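Local coordinates for Sfrice_029225 (Spodoptera frugiperda, PDB 6I50), which probably acts as a secreted cytokine of the tumour necrosis factor family, engaging its receptor as an assembly of three subunits, at residues Gly27-Ser32 and His37-Pro42; Val72-Tyr77 and Trp87-Thr92. All blocks are in the same frame, centred on the assembly; numbering follows the deposited sequence.

The two contacts have their centres about 13 Å apart and abut at Ile76, whose CD1 packs on Trp40 CH2 at 3.7 Å and whose CG2 lies 3.8 Å from His37 CE1. Contact 1 is partly buried and small, 164 Å² in all, and brings together two pieces of chain that each pair with another strand of one sheet. Contact 2 lies near the centre of the chain, buries 243 Å² and joins strands of opposing sheets. Both interfaces are built by side chains without direct polar bonds between their segments. Contact 1 has valine methyls and an imidazole, whereas contact 2 places an indole amid aliphatic carbons.

Contact 1: residues Gly27-Ser32 and His37-Pro42; sequences GLVRVS and HDVWYP
His37 turns its imidazole across the end of the Val31 side chain, the two meeting at about a right angle. Its CB does not head straight for residues 27-32; with CG beside the backbone N (chi1 -69°) the ring swings over to them. The distance to Val31 CG2 shortens along the side chain. CB stays 5.1 Å from Val31 CG2 and CG 4.3 Å from the same methyl. The ring atoms ND1 and CE1 of His37 both come to 3.6 Å from Val31 CG2, which is raised from the ring plane and displaced outward past their bond, while Val31 CG1 stands higher, over the same ring face. NE2 hydrogen-bonds to Asn139 OD1, which should fix the rotation of the ring and satisfies a nitrogen of a buried residue.

The setting is the jelly-roll beta sandwich of the TNF fold. Strand 28-31 runs antiparallel to strand 144-161, with backbone bonds from Val29 to Ser146 and from Val31 to Arg144, whereas strand 40-42 pairs with strand 5-10. The two segments thus belong to one sheet without pairing with each other, and the CA atoms of Val29 and Val39 are 8.5 Å apart.

Val39 and Val29 point at each other across that separation. Val39 CG2 points between the two methyls of Val29, at 4.2 Å from Val29 CG1 and 4.2 Å from Val29 CG2, an apolar contact that is looser than the one at the imidazole. Thr12 touches both valines, which are partly exposed.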
loop_
_atom_site.group_PDB
_atom_site.type_symbol
_atom_site.label_atom_id
_atom_site.label_comp_id
_atom_site.label_asym_id
_atom_site.label_seq_id
_atom_site.Cartn_x
_atom_site.Cartn_y
_atom_site.Cartn_z
ATOM N N GLY A 27 23.238 0.323 5.584
ATOM C CA GLY A 27 22.690 -0.446 4.476
ATOM C C GLY A 27 22.461 0.354 3.200
ATOM O O GLY A 27 21.637 -0.016 2.356
ATOM N N LEU A 28 23.205 1.448 3.053
ATOM C CA LEU A 28 23.027 2.356 1.926
ATOM C C LEU A 28 23.663 1.779 0.665
ATOM O O LEU A 28 24.840 1.407 0.669
ATOM C CB LEU A 28 23.636 3.721 2.256
ATOM C CG LEU A 28 23.357 4.897 1.317
ATOM C CD1 LEU A 28 21.889 5.281 1.359
ATOM C CD2 LEU A 28 24.236 6.088 1.680
ATOM N N VAL A 29 22.888 1.726 -0.417
ATOM C CA VAL A 29 23.332 1.173 -1.689
ATOM C C VAL A 29 23.069 2.192 -2.789
ATOM O O VAL A 29 21.965 2.738 -2.886
ATOM C CB VAL A 29 22.617 -0.155 -2.011
ATOM C CG1 VAL A 29 22.996 -0.648 -3.402
ATOM C CG2 VAL A 29 22.956 -1.208 -0.961
ATOM N N ARG A 30 24.081 2.440 -3.620
ATOM C CA ARG A 30 23.920 3.242 -4.827
ATOM C C ARG A 30 23.509 2.327 -5.971
ATOM O O ARG A 30 24.157 1.306 -6.219
ATOM C CB ARG A 30 25.215 3.979 -5.189
ATOM C CG ARG A 30 25.007 5.217 -6.060
ATOM C CD ARG A 30 26.275 5.596 -6.825
ATOM N NE ARG A 30 26.900 6.812 -6.302
ATOM C CZ ARG A 30 26.623 8.044 -6.723
ATOM N NH1 ARG A 30 27.246 9.089 -6.189
ATOM N NH2 ARG A 30 25.726 8.237 -7.676
ATOM N N VAL A 31 22.431 2.688 -6.658
ATOM C CA VAL A 31 21.915 1.918 -7.782
ATOM C C VAL A 31 22.193 2.711 -9.050
ATOM O O VAL A 31 21.705 3.839 -9.204
ATOM C CB VAL A 31 20.415 1.623 -7.628
ATOM C CG1 VAL A 31 19.879 0.930 -8.877
ATOM C CG2 VAL A 31 20.171 0.771 -6.391
ATOM N N SER A 32 22.973 2.125 -9.956
ATOM C CA SER A 32 23.355 2.818 -11.175
ATOM C C SER A 32 22.170 2.932 -12.129
ATOM O O SER A 32 21.186 2.193 -12.037
ATOM C CB SER A 32 24.510 2.093 -11.859
ATOM O OG SER A 32 25.615 1.976 -10.980
ATOM N N HIS A 37 17.480 -3.076 -8.818
ATOM C CA HIS A 37 17.781 -3.343 -7.419
ATOM C C HIS A 37 18.060 -4.832 -7.254
ATOM O O HIS A 37 17.285 -5.672 -7.722
ATOM C CB HIS A 37 16.610 -2.903 -6.534
ATOM C CG HIS A 37 16.417 -1.417 -6.482
ATOM N ND1 HIS A 37 16.944 -0.636 -5.476
ATOM C CD2 HIS A 37 15.761 -0.569 -7.310
ATOM C CE1 HIS A 37 16.620 0.628 -5.684
ATOM N NE2 HIS A 37 15.904 0.698 -6.792
ATOM N N ASP A 38 19.193 -5.170 -6.625
ATOM C CA ASP A 38 19.575 -6.578 -6.587
ATOM C C ASP A 38 20.071 -7.026 -5.215
ATOM O O ASP A 38 20.672 -8.102 -5.108
ATOM C CB ASP A 38 20.636 -6.887 -7.652
ATOM C CG ASP A 38 21.910 -6.077 -7.477
ATOM O OD1 ASP A 38 22.015 -5.299 -6.504
ATOM O OD2 ASP A 38 22.816 -6.223 -8.325
ATOM N N VAL A 39 19.833 -6.240 -4.169
ATOM C CA VAL A 39 20.252 -6.623 -2.825
ATOM C C VAL A 39 19.046 -7.191 -2.082
ATOM O O VAL A 39 18.796 -6.850 -0.922
ATOM C CB VAL A 39 20.877 -5.425 -2.084
ATOM C CG1 VAL A 39 21.667 -5.882 -0.868
ATOM C CG2 VAL A 39 21.779 -4.641 -3.028
ATOM N N TRP A 40 18.281 -8.049 -2.756
ATOM C CA TRP A 40 17.119 -8.707 -2.178
ATOM C C TRP A 40 17.511 -10.044 -1.563
ATOM O O TRP A 40 18.495 -10.672 -1.958
ATOM C CB TRP A 40 16.037 -8.971 -3.233
ATOM C CG TRP A 40 15.502 -7.788 -3.967
ATOM C CD1 TRP A 40 15.411 -7.642 -5.323
ATOM C CD2 TRP A 40 14.941 -6.599 -3.398
ATOM N NE1 TRP A 40 14.838 -6.431 -5.631
ATOM C CE2 TRP A 40 14.538 -5.774 -4.468
ATOM C CE3 TRP A 40 14.742 -6.152 -2.089
ATOM C CZ2 TRP A 40 13.952 -4.526 -4.268
ATOM C CZ3 TRP A 40 14.164 -4.912 -1.896
ATOM C CH2 TRP A 40 13.779 -4.114 -2.975
ATOM N N TYR A 41 16.699 -10.493 -0.606
ATOM C CA TYR A 41 16.866 -11.810 -0.026
ATOM C C TYR A 41 15.511 -12.254 0.500
ATOM O O TYR A 41 14.780 -11.432 1.071
ATOM C CB TYR A 41 17.900 -11.820 1.107
ATOM C CG TYR A 41 18.381 -13.207 1.454
ATOM C CD1 TYR A 41 19.436 -13.784 0.763
ATOM C CD2 TYR A 41 17.773 -13.942 2.463
ATOM C CE1 TYR A 41 19.877 -15.060 1.066
ATOM C CE2 TYR A 41 18.208 -15.221 2.775
ATOM C CZ TYR A 41 19.260 -15.773 2.071
ATOM O OH TYR A 41 19.700 -17.041 2.373
ATOM N N PRO A 42 15.146 -13.524 0.331
ATOM C CA PRO A 42 13.849 -13.986 0.846
ATOM C C PRO A 42 13.751 -13.841 2.360
ATOM O O PRO A 42 14.701 -14.121 3.098
ATOM C CB PRO A 42 13.807 -15.461 0.420
ATOM C CG PRO A 42 15.241 -15.838 0.199
ATOM C CD PRO A 42 15.886 -14.601 -0.345
#

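Contact 2: residues Val72-Tyr77 and Trp87-Thr92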
loop_
_atom_site.group_PDB
_atom_site.type_symbol
_atom_site.label_atom_id
_atom_site.label_comp_id
_atom_site.label_asym_id
_atom_site.label_seq_id
_atom_site.Cartn_x
_atom_site.Cartn_y
_atom_site.Cartn_z
ATOM N N VAL A 72 0.867 -7.610 -5.961
ATOM C CA VAL A 72 2.299 -7.327 -6.002
ATOM C C VAL A 72 2.517 -6.012 -5.270
ATOM O O VAL A 72 1.782 -5.050 -5.501
ATOM C CB VAL A 72 2.819 -7.235 -7.450
ATOM C CG1 VAL A 72 4.313 -6.945 -7.467
ATOM C CG2 VAL A 72 2.513 -8.525 -8.213
ATOM N N TYR A 73 3.513 -5.965 -4.388
ATOM C CA TYR A 73 3.798 -4.728 -3.671
ATOM C C TYR A 73 5.304 -4.504 -3.629
ATOM O O TYR A 73 6.092 -5.456 -3.601
ATOM C CB TYR A 73 3.198 -4.741 -2.251
ATOM C CG TYR A 73 3.669 -5.893 -1.394
ATOM C CD1 TYR A 73 4.866 -5.808 -0.682
ATOM C CD2 TYR A 73 2.922 -7.066 -1.295
ATOM C CE1 TYR A 73 5.314 -6.867 0.090
ATOM C CE2 TYR A 73 3.360 -8.131 -0.514
ATOM C CZ TYR A 73 4.556 -8.021 0.175
ATOM O OH TYR A 73 4.993 -9.072 0.942
ATOM N N VAL A 74 5.694 -3.234 -3.655
ATOM C CA VAL A 74 7.096 -2.834 -3.682
ATOM C C VAL A 74 7.269 -1.610 -2.798
ATOM O O VAL A 74 6.454 -0.681 -2.841
ATOM C CB VAL A 74 7.569 -2.514 -5.117
ATOM C CG1 VAL A 74 8.981 -1.942 -5.107
ATOM C CG2 VAL A 74 7.484 -3.743 -6.019
ATOM N N GLN A 75 8.344 -1.594 -2.012
ATOM C CA GLN A 75 8.766 -0.386 -1.311
ATOM C C GLN A 75 10.265 -0.199 -1.481
ATOM O O GLN A 75 11.046 -1.119 -1.209
ATOM C CB GLN A 75 8.425 -0.438 0.177
ATOM C CG GLN A 75 8.898 0.802 0.934
ATOM C CD GLN A 75 8.233 0.931 2.285
ATOM O OE1 GLN A 75 7.015 1.089 2.373
ATOM N NE2 GLN A 75 9.033 0.876 3.352
ATOM N N ILE A 76 10.665 0.981 -1.939
ATOM C CA ILE A 76 12.066 1.383 -1.970
ATOM C C ILE A 76 12.220 2.545 -1.003
ATOM O O ILE A 76 11.515 3.558 -1.118
ATOM C CB ILE A 76 12.528 1.772 -3.382
ATOM C CG1 ILE A 76 12.321 0.604 -4.362
ATOM C CG2 ILE A 76 13.990 2.203 -3.364
ATOM C CD1 ILE A 76 13.106 -0.652 -4.014
ATOM N N TYR A 77 13.134 2.402 -0.051
ATOM C CA TYR A 77 13.400 3.436 0.945
ATOM C C TYR A 77 14.624 4.217 0.478
ATOM O O TYR A 77 15.752 3.729 0.558
ATOM C CB TYR A 77 13.611 2.792 2.312
ATOM C CG TYR A 77 13.610 3.724 3.505
ATOM C CD1 TYR A 77 14.648 4.621 3.713
ATOM C CD2 TYR A 77 12.600 3.657 4.456
ATOM C CE1 TYR A 77 14.662 5.452 4.817
ATOM C CE2 TYR A 77 12.609 4.486 5.565
ATOM C CZ TYR A 77 13.641 5.374 5.740
ATOM O OH TYR A 77 13.658 6.199 6.842
ATOM N N TRP A 87 10.646 4.847 -8.831
ATOM C CA TRP A 87 10.977 3.520 -9.330
ATOM C C TRP A 87 9.883 3.009 -10.259
ATOM O O TRP A 87 8.735 3.476 -10.234
ATOM C CB TRP A 87 11.219 2.509 -8.188
ATOM C CG TRP A 87 10.090 2.301 -7.209
ATOM C CD1 TRP A 87 10.024 2.773 -5.930
ATOM C CD2 TRP A 87 8.908 1.513 -7.408
ATOM N NE1 TRP A 87 8.864 2.343 -5.321
ATOM C CE2 TRP A 87 8.158 1.571 -6.209
ATOM C CE3 TRP A 87 8.404 0.775 -8.484
ATOM C CZ2 TRP A 87 6.932 0.925 -6.062
ATOM C CZ3 TRP A 87 7.184 0.135 -8.337
ATOM C CH2 TRP A 87 6.459 0.218 -7.135
ATOM N N VAL A 88 10.268 2.038 -11.089
ATOM C CA VAL A 88 9.355 1.339 -11.987
ATOM C C VAL A 88 9.534 -0.159 -11.793
ATOM O O VAL A 88 10.643 -0.639 -11.538
ATOM C CB VAL A 88 9.580 1.719 -13.468
ATOM C CG1 VAL A 88 8.998 3.101 -13.749
ATOM C CG2 VAL A 88 11.053 1.671 -13.813
ATOM N N LEU A 89 8.431 -0.895 -11.905
ATOM C CA LEU A 89 8.445 -2.349 -11.859
ATOM C C LEU A 89 8.427 -2.859 -13.296
ATOM O O LEU A 89 7.457 -2.624 -14.017
ATOM C CB LEU A 89 7.234 -2.864 -11.079
ATOM C CG LEU A 89 7.120 -4.385 -11.002
ATOM C CD1 LEU A 89 8.276 -4.965 -10.199
ATOM C CD2 LEU A 89 5.789 -4.817 -10.404
ATOM N N HIS A 90 9.497 -3.537 -13.711
ATOM C CA HIS A 90 9.647 -4.007 -15.084
ATOM C C HIS A 90 9.348 -5.495 -15.183
ATOM O O HIS A 90 9.897 -6.295 -14.421
ATOM C CB HIS A 90 11.061 -3.742 -15.596
ATOM C CG HIS A 90 11.307 -2.313 -15.959
ATOM N ND1 HIS A 90 12.548 -1.721 -15.857
ATOM C CD2 HIS A 90 10.470 -1.357 -16.430
ATOM C CE1 HIS A 90 12.465 -0.462 -16.250
ATOM N NE2 HIS A 90 11.215 -0.216 -16.601
ATOM N N ARG A 91 8.509 -5.864 -16.145
ATOM C CA ARG A 91 8.186 -7.255 -16.423
ATOM C C ARG A 91 8.831 -7.675 -17.738
ATOM O O ARG A 91 8.688 -6.991 -18.761
ATOM C CB ARG A 91 6.671 -7.466 -16.492
ATOM C CG ARG A 91 6.268 -8.937 -16.492
ATOM C CD ARG A 91 5.680 -9.359 -17.821
ATOM N NE ARG A 91 4.538 -8.536 -18.199
ATOM C CZ ARG A 91 3.301 -8.711 -17.744
ATOM N NH1 ARG A 91 2.324 -7.908 -18.151
ATOM N NH2 ARG A 91 3.034 -9.684 -16.881
ATOM N N THR A 92 9.556 -8.789 -17.705
ATOM C CA THR A 92 10.151 -9.371 -18.893
ATOM C C THR A 92 9.723 -10.828 -18.982
ATOM O O THR A 92 9.308 -11.439 -17.997
ATOM C CB THR A 92 11.686 -9.272 -18.879
ATOM O OG1 THR A 92 12.191 -9.821 -17.654
ATOM C CG2 THR A 92 12.141 -7.817 -19.010
#
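Trp87 lays its indole against Val74 and Ile76, and here the packing is closest. Val74 CG1 stands over the six-membered ring, 3.8 Å from its centroid and 16° off the normal, a CH-pi contact; Val74 CB is 3.6 Å from Trp87 CH2. Ile76 CG1 approaches the pyrrole end obliquely, 3.5 Å from Trp87 CD1. The indole gets there because CG sits between the backbone N and the carbonyl carbon (chi1 58°), carrying the ring across the gap between segments whose axes come no nearer than 9.1 Å.

Toward Leu89 the fit is slacker. Leu89 CD2 meets Val72 CG1 at 3.9 Å, and Leu89 CD1 is 4.4 Å from Val74 CG2. Beyond it, His90 to Thr92 are partly exposed, and Arg91 forms salt bridges with Glu100 and Asp133.

The segments' N-to-C directions differ by 144°, roughly antiparallel, though they lie in the two facing sheets of the jelly roll. On the reverse of strand 68-80, Tyr73 and Gln75 hydrogen-bond to Ala126 and Ser123 of a second subunit. Trp87 NE1 donates to the carbonyl of Cys121, whose disulfide to Cys105 ties the sheets together; the contact itself is apolar, and this bond should help orient the indole.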